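Local structure of NBS-LRR class disease resistance protein (Oryza sativa subsp. japonica, 6FU9) at residues Ser61-Arg64 / Lys65-Pro69. The protein is probably an intracellular immune receptor, this fragment being consistent with a heavy-metal-associated domain thought to bind a pathogen effector. Residues are numbered along the deposited sequence; the frame is centred on the assembly and turned at random.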
ATOM      1  N   SER A  61      14.510  -7.738   5.884  1.00 17.41           N
ATOM      2  CA  SER A  61      15.729  -8.482   5.706  1.00 19.15           C
ATOM      3  C   SER A  61      15.453  -9.906   5.230  1.00 17.92           C
ATOM      4  O   SER A  61      16.108 -10.429   4.283  1.00 18.81           O
ATOM      5  CB  SER A  61      16.543  -8.444   7.035  1.00 23.19           C
ATOM      6  OG  SER A  61      17.640  -9.278   6.941  1.00 27.22           O
ATOM      7  N   ALA A  62      14.481 -10.550   5.866  1.00 16.97           N
ATOM      8  CA  ALA A  62      14.146 -11.921   5.514  1.00 16.61           C
ATOM      9  C   ALA A  62      13.614 -11.966   4.081  1.00 16.02           C
ATOM     10  O   ALA A  62      13.998 -12.856   3.300  1.00 17.58           O
ATOM     11  CB  ALA A  62      13.124 -12.484   6.498  1.00 17.36           C
ATOM     12  N   LEU A  63      12.780 -11.002   3.716  1.00 15.38           N
ATOM     13  CA  LEU A  63      12.257 -10.960   2.329  1.00 14.71           C
ATOM     14  C   LEU A  63      13.354 -10.778   1.335  1.00 15.96           C
ATOM     15  O   LEU A  63      13.344 -11.440   0.239  1.00 17.07           O
ATOM     16  CB  LEU A  63      11.201  -9.835   2.203  1.00 15.01           C
ATOM     17  CG  LEU A  63       9.881 -10.122   2.882  1.00 15.13           C
ATOM     18  CD1 LEU A  63       9.058  -8.859   3.042  1.00 16.52           C
ATOM     19  CD2 LEU A  63       9.072 -11.164   2.165  1.00 17.01           C
ATOM     20  N   ARG A  64      14.350  -9.957   1.627  1.00 16.24           N
ATOM     21  CA  ARG A  64      15.460  -9.736   0.724  1.00 16.56           C
ATOM     22  C   ARG A  64      16.295 -10.997   0.554  1.00 18.41           C
ATOM     23  O   ARG A  64      16.836 -11.206  -0.530  1.00 20.62           O
ATOM     24  CB  ARG A  64      16.284  -8.550   1.272  1.00 17.59           C
ATOM     25  CG  ARG A  64      15.596  -7.240   1.005  1.00 17.40           C
ATOM     26  CD  ARG A  64      16.275  -6.085   1.687  1.00 20.13           C
ATOM     27  NE  ARG A  64      15.553  -4.848   1.377  1.00 19.74           N
ATOM     28  CZ  ARG A  64      15.652  -3.701   2.074  1.00 22.33           C
ATOM     29  NH1 ARG A  64      16.330  -3.656   3.225  1.00 27.35           N
ATOM     30  NH2 ARG A  64      14.988  -2.640   1.681  1.00 22.29           N
ATOM     31  N   LYS A  65      16.432 -11.815   1.593  1.00 17.10           N
ATOM     32  CA  LYS A  65      17.234 -13.046   1.504  1.00 19.12           C
ATOM     33  C   LYS A  65      16.518 -14.152   0.768  1.00 21.47           C
ATOM     34  O   LYS A  65      17.167 -14.924   0.062  1.00 21.79           O
ATOM     35  CB  LYS A  65      17.634 -13.533   2.918  1.00 21.65           C
ATOM     36  CG  LYS A  65      18.678 -12.626   3.567  1.00 23.73           C
ATOM     37  CD  LYS A  65      19.242 -13.135   4.902  1.00 31.15           C
ATOM     38  CE  LYS A  65      18.224 -13.136   5.982  1.00 29.01           C
ATOM     39  NZ  LYS A  65      18.922 -13.451   7.261  1.00 22.54           N
ATOM     40  N   LYS A  66      15.185 -14.203   0.880  1.00 19.76           N
ATOM     41  CA  LYS A  66      14.446 -15.368   0.438  1.00 21.13           C
ATOM     42  C   LYS A  66      13.543 -15.126  -0.741  1.00 21.02           C
ATOM     43  O   LYS A  66      13.186 -16.097  -1.450  1.00 23.96           O
ATOM     44  CB  LYS A  66      13.646 -15.917   1.626  1.00 26.69           C
ATOM     45  CG  LYS A  66      14.513 -16.355   2.797  1.00 32.57           C
ATOM     46  CD  LYS A  66      13.673 -16.636   4.033  1.00 42.30           C
ATOM     47  CE  LYS A  66      14.466 -17.370   5.096  1.00 56.02           C
ATOM     48  NZ  LYS A  66      14.729 -18.778   4.683  1.00 61.21           N
ATOM     49  N   VAL A  67      13.103 -13.916  -0.984  1.00 20.03           N
ATOM     50  CA  VAL A  67      12.089 -13.651  -2.024  1.00 20.75           C
ATOM     51  C   VAL A  67      12.571 -12.747  -3.114  1.00 19.65           C
ATOM     52  O   VAL A  67      12.375 -13.088  -4.285  1.00 21.66           O
ATOM     53  CB  VAL A  67      10.811 -13.053  -1.387  1.00 21.79           C
ATOM     54  CG1 VAL A  67       9.772 -12.685  -2.450  1.00 25.36           C
ATOM     55  CG2 VAL A  67      10.222 -13.992  -0.329  1.00 22.00           C
ATOM     56  N   GLY A  68      13.180 -11.605  -2.809  1.00 19.32           N
ATOM     57  CA  GLY A  68      13.611 -10.683  -3.853  1.00 20.17           C
ATOM     58  C   GLY A  68      13.897  -9.331  -3.268  1.00 17.33           C
ATOM     59  O   GLY A  68      13.808  -9.185  -2.036  1.00 17.57           O
ATOM     60  N   PRO A  69      14.173  -8.343  -4.102  1.00 18.67           N
ATOM     61  CA  PRO A  69      14.650  -7.050  -3.637  1.00 18.10           C
ATOM     62  C   PRO A  69      13.538  -6.140  -3.069  1.00 17.87           C
ATOM     63  O   PRO A  69      13.123  -5.130  -3.649  1.00 20.81           O
ATOM     64  CB  PRO A  69      15.272  -6.450  -4.870  1.00 22.28           C
ATOM     65  CG  PRO A  69      14.628  -7.102  -5.991  1.00 24.89           C
ATOM     66  CD  PRO A  69      14.307  -8.472  -5.555  1.00 24.84           C
TER
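Lys-65 N donates to Ser-61 O at 3.0 Å, and Lys-66 N to Ala-62 O, also at 3.0 Å, both i to i+4 helical bonds near the end of helix 56-66. Leu-63 O then receives two amides. Val-67 N lies 2.8 Å from Leu-63 O and completes a normal i to i+4 bond. Gly-68 N reaches Leu-63 O at 3.1 Å, an i to i+5 bond that makes a pi-type turn. The two donors come from opposite faces of the carbonyl plane. Gly-68 leaves the helix with phi 164°, and its carbonyl turns back: Arg-64 CA makes a CH...O contact with Gly-68 O at 3.3 Å.

The side chains of Leu-63 and Val-67 run next to each other in the same direction, with Leu-63 CD2 3.9 Å from Val-67 CG2. Both also touch Ile-13. The Lys-65 chain bends at chi3 (-68°), which brings its CE alongside Ser-61 OG at 4.0 Å. Arg-64 runs extended from CG to NE, and NE hydrogen-bonds to Ala-70 O, just beyond the segment.

Backbone amides thus close this helix end of the ferredoxin-like fold. Leu-63 and Val-67 pack toward helix 18-29, and Lys-66, though exposed, also lies against Leu-27.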